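Local coordinates for genome polyprotein (Chicken sicinivirus JSY, PDB 6QWT) that probably copies the viral genome as the RNA-dependent RNA polymerase (3Dpol) released from the polyprotein, joining nucleotides into new RNA strands on an RNA template, at residues D213-W216 and T217-Y220; G414-F417 and Q418-I421; A350-Y353 and H354-N358; K279-G283 and D284-I288. One frame throughout, in Å; residues are numbered along the deposited sequence.

Contact 1. Residues D213-W216 and T217-Y220; sequences DYHW and TPFY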
loop_
_atom_site.group_PDB
_atom_site.type_symbol
_atom_site.label_atom_id
_atom_site.label_comp_id
_atom_site.label_asym_id
_atom_site.label_seq_id
_atom_site.Cartn_x
_atom_site.Cartn_y
_atom_site.Cartn_z
ATOM N N ASP A 213 8.428 -10.481 -9.178
ATOM C CA ASP A 213 9.192 -11.451 -9.958
ATOM C C ASP A 213 8.360 -12.028 -11.094
ATOM O O ASP A 213 8.869 -12.242 -12.201
ATOM C CB ASP A 213 9.695 -12.578 -9.055
ATOM C CG ASP A 213 10.975 -12.222 -8.325
ATOM O OD1 ASP A 213 11.424 -13.040 -7.495
ATOM O OD2 ASP A 213 11.532 -11.133 -8.577
ATOM N N TYR A 214 7.078 -12.290 -10.841
ATOM C CA TYR A 214 6.221 -12.914 -11.842
ATOM C C TYR A 214 5.483 -11.889 -12.697
ATOM O O TYR A 214 5.444 -12.014 -13.924
ATOM C CB TYR A 214 5.211 -13.849 -11.163
ATOM C CG TYR A 214 4.237 -14.486 -12.132
ATOM C CD1 TYR A 214 2.993 -13.916 -12.375
ATOM C CD2 TYR A 214 4.566 -15.653 -12.810
ATOM C CE1 TYR A 214 2.105 -14.488 -13.264
ATOM C CE2 TYR A 214 3.681 -16.235 -13.703
ATOM C CZ TYR A 214 2.452 -15.647 -13.926
ATOM O OH TYR A 214 1.562 -16.215 -14.809
ATOM N N HIS A 215 4.893 -10.874 -12.067
ATOM C CA HIS A 215 3.945 -10.017 -12.765
ATOM C C HIS A 215 4.604 -8.893 -13.549
ATOM O O HIS A 215 3.923 -8.250 -14.355
ATOM C CB HIS A 215 2.935 -9.443 -11.770
ATOM C CG HIS A 215 1.913 -10.441 -11.327
ATOM N ND1 HIS A 215 1.941 -11.035 -10.083
ATOM C CD2 HIS A 215 0.852 -10.975 -11.976
ATOM C CE1 HIS A 215 0.932 -11.881 -9.980
ATOM N NE2 HIS A 215 0.256 -11.866 -11.115
ATOM N N TRP A 216 5.899 -8.649 -13.358
ATOM C CA TRP A 216 6.558 -7.616 -14.148
ATOM C C TRP A 216 6.524 -7.926 -15.640
ATOM O O TRP A 216 6.575 -6.997 -16.450
ATOM C CB TRP A 216 7.999 -7.426 -13.667
ATOM C CG TRP A 216 8.264 -6.057 -13.109
ATOM C CD1 TRP A 216 9.245 -5.195 -13.496
ATOM C CD2 TRP A 216 7.531 -5.389 -12.067
ATOM N NE1 TRP A 216 9.175 -4.035 -12.764
ATOM C CE2 TRP A 216 8.131 -4.128 -11.880
ATOM C CE3 TRP A 216 6.429 -5.735 -11.277
ATOM C CZ2 TRP A 216 7.667 -3.211 -10.937
ATOM C CZ3 TRP A 216 5.969 -4.824 -10.340
ATOM C CH2 TRP A 216 6.588 -3.576 -10.179
ATOM N N THR A 217 6.407 -9.210 -16.023
ATOM C CA THR A 217 6.315 -9.538 -17.447
ATOM C C THR A 217 4.954 -9.159 -18.025
ATOM O O THR A 217 4.912 -8.407 -19.015
ATOM C CB THR A 217 6.665 -11.014 -17.670
ATOM O OG1 THR A 217 8.053 -11.236 -17.382
ATOM C CG2 THR A 217 6.380 -11.427 -19.114
ATOM N N PRO A 218 3.818 -9.621 -17.482
ATOM C CA PRO A 218 2.534 -9.167 -18.047
ATOM C C PRO A 218 2.267 -7.684 -17.826
ATOM O O PRO A 218 1.605 -7.064 -18.667
ATOM C CB PRO A 218 1.498 -10.051 -17.334
ATOM C CG PRO A 218 2.155 -10.458 -16.074
ATOM C CD PRO A 218 3.606 -10.620 -16.414
ATOM N N PHE A 219 2.752 -7.098 -16.726
ATOM C CA PHE A 219 2.653 -5.649 -16.552
ATOM C C PHE A 219 3.337 -4.921 -17.706
ATOM O O PHE A 219 2.779 -3.984 -18.290
ATOM C CB PHE A 219 3.283 -5.223 -15.221
ATOM C CG PHE A 219 2.471 -5.580 -14.003
ATOM C CD1 PHE A 219 2.939 -5.269 -12.733
ATOM C CD2 PHE A 219 1.248 -6.224 -14.120
ATOM C CE1 PHE A 219 2.201 -5.591 -11.603
ATOM C CE2 PHE A 219 0.507 -6.552 -12.992
ATOM C CZ PHE A 219 0.984 -6.234 -11.732
ATOM N N TYR A 220 4.557 -5.349 -18.040
ATOM C CA TYR A 220 5.328 -4.731 -19.115
ATOM C C TYR A 220 4.604 -4.839 -20.454
ATOM O O TYR A 220 4.429 -3.842 -21.165
ATOM C CB TYR A 220 6.703 -5.399 -19.180
ATOM C CG TYR A 220 7.641 -4.900 -20.251
ATOM C CD1 TYR A 220 8.492 -3.832 -20.011
ATOM C CD2 TYR A 220 7.712 -5.530 -21.488
ATOM C CE1 TYR A 220 9.370 -3.383 -20.979
ATOM C CE2 TYR A 220 8.586 -5.090 -22.464
ATOM C CZ TYR A 220 9.412 -4.016 -22.203
ATOM O OH TYR A 220 10.287 -3.569 -23.167
HETATM O O HOH W 1 8.478 -10.685 -14.395
#

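Contact 2. Residues G414-F417 and Q418-I421; sequences GGPF and QDVI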
loop_
_atom_site.group_PDB
_atom_site.type_symbol
_atom_site.label_atom_id
_atom_site.label_comp_id
_atom_site.label_asym_id
_atom_site.label_seq_id
_atom_site.Cartn_x
_atom_site.Cartn_y
_atom_site.Cartn_z
ATOM N N GLY A 414 16.779 -6.657 14.853
ATOM C CA GLY A 414 17.167 -7.487 15.976
ATOM C C GLY A 414 17.098 -8.980 15.738
ATOM O O GLY A 414 17.497 -9.746 16.626
ATOM N N GLY A 415 16.605 -9.431 14.587
ATOM C CA GLY A 415 16.572 -10.843 14.295
ATOM C C GLY A 415 17.940 -11.343 13.878
ATOM O O GLY A 415 18.938 -10.619 13.956
ATOM N N PRO A 416 18.019 -12.598 13.441
ATOM C CA PRO A 416 19.274 -13.089 12.849
ATOM C C PRO A 416 19.603 -12.293 11.596
ATOM O O PRO A 416 18.805 -12.222 10.658
ATOM C CB PRO A 416 18.968 -14.558 12.532
ATOM C CG PRO A 416 17.792 -14.906 13.397
ATOM C CD PRO A 416 16.989 -13.647 13.506
ATOM N N PHE A 417 20.789 -11.679 11.590
ATOM C CA PHE A 417 21.137 -10.764 10.507
ATOM C C PHE A 417 21.169 -11.470 9.158
ATOM O O PHE A 417 20.936 -10.836 8.123
ATOM C CB PHE A 417 22.480 -10.092 10.794
ATOM C CG PHE A 417 22.883 -9.081 9.759
ATOM C CD1 PHE A 417 21.990 -8.112 9.334
ATOM C CD2 PHE A 417 24.155 -9.099 9.211
ATOM C CE1 PHE A 417 22.356 -7.178 8.378
ATOM C CE2 PHE A 417 24.529 -8.164 8.260
ATOM C CZ PHE A 417 23.626 -7.204 7.843
ATOM N N GLN A 418 21.446 -12.778 9.148
ATOM C CA GLN A 418 21.453 -13.519 7.889
ATOM C C GLN A 418 20.093 -13.474 7.209
ATOM O O GLN A 418 20.016 -13.505 5.975
ATOM C CB GLN A 418 21.890 -14.966 8.136
ATOM C CG GLN A 418 21.854 -15.866 6.907
ATOM C CD GLN A 418 22.744 -15.364 5.784
ATOM O OE1 GLN A 418 23.935 -15.118 5.981
ATOM N NE2 GLN A 418 22.168 -15.210 4.596
ATOM N N ASP A 419 19.012 -13.378 7.987
ATOM C CA ASP A 419 17.686 -13.238 7.393
ATOM C C ASP A 419 17.544 -11.921 6.639
ATOM O O ASP A 419 16.836 -11.865 5.625
ATOM C CB ASP A 419 16.608 -13.350 8.471
ATOM C CG ASP A 419 16.554 -14.730 9.101
ATOM O OD1 ASP A 419 15.645 -14.977 9.922
ATOM O OD2 ASP A 419 17.424 -15.566 8.776
ATOM N N VAL A 420 18.202 -10.860 7.110
ATOM C CA VAL A 420 18.183 -9.592 6.387
ATOM C C VAL A 420 18.936 -9.720 5.067
ATOM O O VAL A 420 18.476 -9.240 4.022
ATOM C CB VAL A 420 18.765 -8.471 7.267
ATOM C CG1 VAL A 420 18.928 -7.182 6.465
ATOM C CG2 VAL A 420 17.883 -8.244 8.486
ATOM N N ILE A 421 20.098 -10.376 5.091
ATOM C CA ILE A 421 20.889 -10.557 3.876
ATOM C C ILE A 421 20.140 -11.417 2.867
ATOM O O ILE A 421 20.113 -11.111 1.668
ATOM C CB ILE A 421 22.260 -11.165 4.224
ATOM C CG1 ILE A 421 23.203 -10.087 4.747
ATOM C CG2 ILE A 421 22.872 -11.864 3.021
ATOM C CD1 ILE A 421 24.014 -10.556 5.898
#

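Contact 3. Residues A350-Y353 and H354-N358; sequences ADFY and HSQTN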
loop_
_atom_site.group_PDB
_atom_site.type_symbol
_atom_site.label_atom_id
_atom_site.label_comp_id
_atom_site.label_asym_id
_atom_site.label_seq_id
_atom_site.Cartn_x
_atom_site.Cartn_y
_atom_site.Cartn_z
ATOM N N ALA A 350 -1.780 17.055 -13.285
ATOM C CA ALA A 350 -1.396 17.843 -12.117
ATOM C C ALA A 350 -2.175 19.150 -12.047
ATOM O O ALA A 350 -2.640 19.548 -10.973
ATOM C CB ALA A 350 0.108 18.120 -12.143
ATOM N N ASP A 351 -2.334 19.830 -13.187
ATOM C CA ASP A 351 -3.033 21.112 -13.195
ATOM C C ASP A 351 -4.520 20.935 -12.911
ATOM O O ASP A 351 -5.125 21.758 -12.213
ATOM C CB ASP A 351 -2.815 21.823 -14.532
ATOM C CG ASP A 351 -1.364 22.228 -14.753
ATOM O OD1 ASP A 351 -0.892 22.153 -15.907
ATOM O OD2 ASP A 351 -0.695 22.620 -13.771
ATOM N N PHE A 352 -5.132 19.872 -13.442
ATOM C CA PHE A 352 -6.532 19.607 -13.125
ATOM C C PHE A 352 -6.715 19.317 -11.641
ATOM O O PHE A 352 -7.674 19.792 -11.021
ATOM C CB PHE A 352 -7.067 18.437 -13.953
ATOM C CG PHE A 352 -8.381 17.905 -13.448
ATOM C CD1 PHE A 352 -9.573 18.499 -13.834
ATOM C CD2 PHE A 352 -8.424 16.837 -12.566
ATOM C CE1 PHE A 352 -10.784 18.026 -13.362
ATOM C CE2 PHE A 352 -9.630 16.359 -12.088
ATOM C CZ PHE A 352 -10.812 16.955 -12.485
ATOM N N TYR A 353 -5.814 18.518 -11.061
ATOM C CA TYR A 353 -5.902 18.196 -9.641
ATOM C C TYR A 353 -5.821 19.454 -8.784
ATOM O O TYR A 353 -6.532 19.576 -7.780
ATOM C CB TYR A 353 -4.792 17.218 -9.255
ATOM C CG TYR A 353 -5.126 15.758 -9.476
ATOM C CD1 TYR A 353 -4.140 14.782 -9.389
ATOM C CD2 TYR A 353 -6.423 15.354 -9.771
ATOM C CE1 TYR A 353 -4.435 13.442 -9.585
ATOM C CE2 TYR A 353 -6.728 14.016 -9.972
ATOM C CZ TYR A 353 -5.729 13.064 -9.878
ATOM O OH TYR A 353 -6.016 11.730 -10.073
ATOM N N HIS A 354 -4.956 20.400 -9.165
ATOM C CA HIS A 354 -4.796 21.619 -8.376
ATOM C C HIS A 354 -6.064 22.459 -8.370
ATOM O O HIS A 354 -6.361 23.125 -7.372
ATOM C CB HIS A 354 -3.629 22.447 -8.914
ATOM C CG HIS A 354 -2.294 21.788 -8.761
ATOM N ND1 HIS A 354 -1.271 21.962 -9.668
ATOM C CD2 HIS A 354 -1.813 20.958 -7.805
ATOM C CE1 HIS A 354 -0.217 21.265 -9.280
ATOM N NE2 HIS A 354 -0.520 20.646 -8.152
ATOM N N SER A 355 -6.827 22.439 -9.463
ATOM C CA SER A 355 -7.976 23.322 -9.590
ATOM C C SER A 355 -9.281 22.705 -9.102
ATOM O O SER A 355 -10.229 23.448 -8.825
ATOM C CB SER A 355 -8.138 23.763 -11.049
ATOM O OG SER A 355 -8.658 22.710 -11.841
ATOM N N GLN A 356 -9.359 21.377 -8.988
ATOM C CA GLN A 356 -10.603 20.706 -8.634
ATOM C C GLN A 356 -10.505 19.793 -7.422
ATOM O O GLN A 356 -11.548 19.420 -6.873
ATOM C CB GLN A 356 -11.123 19.872 -9.817
ATOM C CG GLN A 356 -11.484 20.685 -11.052
ATOM C CD GLN A 356 -12.667 21.601 -10.819
ATOM O OE1 GLN A 356 -13.688 21.191 -10.265
ATOM N NE2 GLN A 356 -12.533 22.855 -11.236
ATOM N N THR A 357 -9.301 19.406 -7.002
ATOM C CA THR A 357 -9.152 18.482 -5.883
ATOM C C THR A 357 -8.127 19.003 -4.886
ATOM O O THR A 357 -7.630 20.127 -5.016
ATOM C CB THR A 357 -8.731 17.090 -6.370
ATOM O OG1 THR A 357 -7.350 17.117 -6.749
ATOM C CG2 THR A 357 -9.570 16.640 -7.564
ATOM N N ASN A 358 -7.812 18.183 -3.885
ATOM C CA ASN A 358 -6.727 18.446 -2.952
ATOM C C ASN A 358 -5.486 17.616 -3.258
ATOM O O ASN A 358 -4.510 17.679 -2.502
ATOM C CB ASN A 358 -7.190 18.180 -1.515
ATOM C CG ASN A 358 -8.252 19.162 -1.050
ATOM O OD1 ASN A 358 -8.215 20.344 -1.392
ATOM N ND2 ASN A 358 -9.207 18.674 -0.265
#

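Contact 4. Residues K279-G283 and D284-I288; sequences KHVFG and DQWYI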
loop_
_atom_site.group_PDB
_atom_site.type_symbol
_atom_site.label_atom_id
_atom_site.label_comp_id
_atom_site.label_asym_id
_atom_site.label_seq_id
_atom_site.Cartn_x
_atom_site.Cartn_y
_atom_site.Cartn_z
ATOM N N LYS A 279 -12.611 6.758 12.888
ATOM C CA LYS A 279 -12.175 7.097 14.235
ATOM C C LYS A 279 -10.742 6.628 14.447
ATOM O O LYS A 279 -10.375 5.520 14.047
ATOM C CB LYS A 279 -13.091 6.463 15.286
ATOM C CG LYS A 279 -14.526 6.949 15.214
ATOM C CD LYS A 279 -15.490 5.947 15.817
ATOM C CE LYS A 279 -15.356 5.904 17.320
ATOM N NZ LYS A 279 -16.319 4.959 17.947
ATOM N N HIS A 280 -9.937 7.477 15.084
ATOM C CA HIS A 280 -8.523 7.205 15.290
ATOM C C HIS A 280 -8.140 7.472 16.738
ATOM O O HIS A 280 -8.776 8.273 17.427
ATOM C CB HIS A 280 -7.645 8.066 14.373
ATOM C CG HIS A 280 -7.919 7.882 12.913
ATOM N ND1 HIS A 280 -7.015 7.294 12.055
ATOM C CD2 HIS A 280 -8.989 8.224 12.154
ATOM C CE1 HIS A 280 -7.518 7.276 10.833
ATOM N NE2 HIS A 280 -8.715 7.831 10.866
ATOM N N VAL A 281 -7.087 6.795 17.192
ATOM C CA VAL A 281 -6.492 7.068 18.495
ATOM C C VAL A 281 -4.975 7.089 18.334
ATOM O O VAL A 281 -4.371 6.086 17.939
ATOM C CB VAL A 281 -6.925 6.055 19.573
ATOM C CG1 VAL A 281 -6.655 4.607 19.150
ATOM C CG2 VAL A 281 -6.261 6.385 20.902
ATOM N N PHE A 282 -4.368 8.237 18.611
ATOM C CA PHE A 282 -2.922 8.428 18.531
ATOM C C PHE A 282 -2.438 8.756 19.938
ATOM O O PHE A 282 -2.468 9.917 20.358
ATOM C CB PHE A 282 -2.577 9.537 17.539
ATOM C CG PHE A 282 -1.108 9.845 17.448
ATOM C CD1 PHE A 282 -0.243 8.985 16.790
ATOM C CD2 PHE A 282 -0.596 11.005 18.002
ATOM C CE1 PHE A 282 1.106 9.271 16.696
ATOM C CE2 PHE A 282 0.753 11.298 17.913
ATOM C CZ PHE A 282 1.605 10.431 17.258
ATOM N N GLY A 283 -1.997 7.739 20.670
ATOM C CA GLY A 283 -1.673 7.957 22.069
ATOM C C GLY A 283 -2.965 8.223 22.824
ATOM O O GLY A 283 -3.898 7.409 22.810
ATOM N N ASP A 284 -3.039 9.376 23.489
ATOM C CA ASP A 284 -4.256 9.828 24.151
ATOM C C ASP A 284 -5.006 10.870 23.324
ATOM O O ASP A 284 -5.875 11.574 23.852
ATOM C CB ASP A 284 -3.931 10.382 25.544
ATOM C CG ASP A 284 -5.172 10.583 26.408
ATOM O OD1 ASP A 284 -5.987 9.642 26.523
ATOM O OD2 ASP A 284 -5.331 11.689 26.966
ATOM N N GLN A 285 -4.682 10.984 22.036
ATOM C CA GLN A 285 -5.368 11.898 21.129
ATOM C C GLN A 285 -6.441 11.117 20.376
ATOM O O GLN A 285 -6.128 10.262 19.539
ATOM C CB GLN A 285 -4.384 12.555 20.165
ATOM C CG GLN A 285 -3.273 13.332 20.846
ATOM C CD GLN A 285 -3.796 14.464 21.711
ATOM O OE1 GLN A 285 -4.381 15.425 21.212
ATOM N NE2 GLN A 285 -3.582 14.356 23.017
ATOM N N TRP A 286 -7.700 11.406 20.683
ATOM C CA TRP A 286 -8.843 10.770 20.042
ATOM C C TRP A 286 -9.472 11.751 19.063
ATOM O O TRP A 286 -9.780 12.889 19.432
ATOM C CB TRP A 286 -9.870 10.324 21.082
ATOM C CG TRP A 286 -9.280 9.499 22.181
ATOM C CD1 TRP A 286 -8.601 9.953 23.277
ATOM C CD2 TRP A 286 -9.312 8.070 22.293
ATOM N NE1 TRP A 286 -8.211 8.895 24.064
ATOM C CE2 TRP A 286 -8.635 7.729 23.483
ATOM C CE3 TRP A 286 -9.846 7.047 21.505
ATOM C CZ2 TRP A 286 -8.480 6.408 23.901
ATOM C CZ3 TRP A 286 -9.692 5.735 21.924
ATOM C CH2 TRP A 286 -9.014 5.428 23.110
ATOM N N TYR A 287 -9.658 11.313 17.819
ATOM C CA TYR A 287 -10.161 12.205 16.785
ATOM C C TYR A 287 -10.812 11.384 15.680
ATOM O O TYR A 287 -10.625 10.168 15.583
ATOM C CB TYR A 287 -9.043 13.091 16.219
ATOM C CG TYR A 287 -7.896 12.316 15.614
ATOM C CD1 TYR A 287 -6.869 11.821 16.409
ATOM C CD2 TYR A 287 -7.840 12.075 14.247
ATOM C CE1 TYR A 287 -5.819 11.106 15.860
ATOM C CE2 TYR A 287 -6.793 11.362 13.688
ATOM C CZ TYR A 287 -5.787 10.882 14.498
ATOM O OH TYR A 287 -4.745 10.172 13.946
ATOM N N ILE A 288 -11.591 12.077 14.855
ATOM C CA ILE A 288 -12.252 11.498 13.695
ATOM C C ILE A 288 -11.718 12.205 12.459
ATOM O O ILE A 288 -11.593 13.435 12.451
ATOM C CB ILE A 288 -13.786 11.627 13.791
ATOM C CG1 ILE A 288 -14.363 10.502 14.654
ATOM C CG2 ILE A 288 -14.426 11.628 12.404
ATOM C CD1 ILE A 288 -15.802 10.730 15.075
#

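Contact 1. Residues D213-W216 and T217-Y220
Phe219 lays the face of its ring over the side chain of His215, whose CB sits 3.9 Å from the ring centroid, only 16° off the ring normal. The imidazole has slid away: its plane is near parallel to the phenyl, at 26°, but the two rings barely overlap. Phe219 takes this place because its CG stands anti to the carbonyl carbon (chi1 -73°), which folds the ring back toward the preceding turn. Its CD1 meets Trp216 CE3 at 3.8 Å, the indole and phenyl planes oblique to one another, and the three residues make an aromatic cluster on helix 212-222 of the polymerase. The helix is kinked where the N atoms of Thr217 and Pro218 have no bond to the turn before, a place suited to proline, whose N has no hydrogen; Pro218 CD packs 3.2 Å from His215 O, and regular bonds resume with Phe219 N to His215 O at 2.9 Å. Tyr220 N reaches Trp216 O from above the carbonyl plane. A water joins Asp213 O and Thr217 OG1, which also bonds to Ile396 N. Farther out, Trp216 NE1 bonds to His385 O while its indole stacks on Phe386, and His215 ND1 is held by Asp211 N.

Contact 2. Residues G414-F417 and Q418-I421
Phe417 and Ile421 meet across the first turn of helix 417-428, where a Gly-Gly-Pro loop gives way to helix and the earliest carbonyls find their donors. Pro416, placed just before the helix, has no N-H that would need a partner, but its carbonyl is used: Asp419 N bonds to Pro416 O at 2.9 Å, coming from above the carbonyl plane. Two amides converge on the next carbonyl. Ile421 N gives Phe417 O the regular helical bond, 3.2 Å long and in the carbonyl plane, whereas Val420 N adds a weak one at 124°. Asp419 turns its side chain back toward the proline, and its OD1 lies 4.1 Å from Pro416 CD, a loose approach without a polar bond. An acidic residue suits this first turn, since its charge would probably interact well with the helix dipole. Beyond the turn, Gln418 NE2 bonds to Ile455 O and to Thr422 OG1, and Gln418 OE1 is hydrogen-bonded too. Phe417 and Ile421 are buried: Phe417 meets Phe452 edge-to-face and Ile421 touches Pro454 and Phe456. With CG anti to the backbone N (chi1 -177°), the Phe417 ring swings along the helix beside Val420, whose CB is 3.8 Å from Phe417 CD1. Over one ring face comes the tip of Ile421, its CD1 3.4 Å from Phe417 CE2.

Contact 3. Residues A350-Y353 and H354-N358
Phe352 with Gln356 and Tyr353 with Thr357 form a local contact along the last turns of helix 346-356. The aliphatic part of Gln356 crosses the Phe352 side chain at about a right angle: its CB lies over one ring face, offset toward the rim, and its CG is 3.6 Å from Phe352 CE1. A glutamine suits this border, offering methylenes to the ring while its amide leads away. His354 turns its ring back so that Ala350 O, which accepts from His354 N, lies 3.0 Å above the ring plane. The helix follows the hairpin of strands 327-332 and 335-340 that bears the YGDD motif and packs in the palm, probably as the motif D helix of this family. Toward its end the bonds are weak: Ser355 N is shared between Asp351 O and Phe352 O, and Gln356 N also reaches Phe352 O, joined by Ser355 OG at 3.2 Å. Thr357 is the first residue to leave helical angles. Its OG1 sits between its own backbone N and carbonyl carbon (chi1 74°), which brings the hydroxyl 2.8 Å from Tyr353 O. Thr357 N reaches Tyr353 O at 2.9 Å from the opposite face of the carbonyl plane. Thr357 OG1 also bonds to Tyr359 N. The phenol of Tyr353 is buried against Ser311 and Leu312 of helix 298-316, its OH bonded to Tyr234 OH of the antiparallel sheet.

Contact 4. Residues K279-G283 and D284-I288
Val281 and Trp286 lie side by side, pointing the same way, and the valine branch CG2 stands almost squarely over the six-membered ring of the indole: 3.4 Å from its centroid, 3° off the normal. CG2 reaches there because it is anti to the backbone N, while CG1 takes the more hindered place. Lys279 and Ile288 run alongside on the same side of the sheet, lysine CG 3.6 Å from isoleucine CG1, and the lysine NZ goes on to a salt bridge with Asp150. Strands 277-282 and 285-290 form a beta hairpin, probably of the fingers domain, within a mixed five-stranded sheet, closed by a type II' turn from Phe282 to Gln285. Gly283 suits its second position, where phi is positive (69°). Phe282 and Gln285 form a hydrogen-bonded pair, Phe282 N to Gln285 O at 2.8 Å. On the other face the side chains of His280 and Tyr287 cross obliquely, yet their ring planes are near parallel, at 7°, and slid apart so that they barely overlap. His280 CB sits over one face of the Tyr287 ring, offset toward the rim, 3.7 Å from its centroid. Phe282 CB lies at the edge of that ring, 4.0 Å from Tyr287 CE1. His280 ND1 bonds to Glu176, which helps fix the imidazole's rotation. Trp286 NE1 makes a weak bond of 3.4 Å to Asp284 OD1, which lies in the indole plane at its edge.

In the fold
Along the chain the order is contact 1, contact 4, contact 3, contact 2, each closing before the next opens, all in the RNA-dependent RNA polymerase. None touches another: the nearest pair, contacts 1 and 2, have centres about 28 Å apart, whereas contacts 2 and 3, on opposite sides of the chain's centre, have centres about 44 Å apart. Contacts 1 and 4 also face each other across it, their centres about 40 Å apart. Contact 1 lies within helix 212-222, contact 3 at the end of helix 346-356 and contact 2 at the start of helix 417-428, while contact 4 forms a hairpin of the five-stranded sheet, so the four mark well-separated parts of the polymerase.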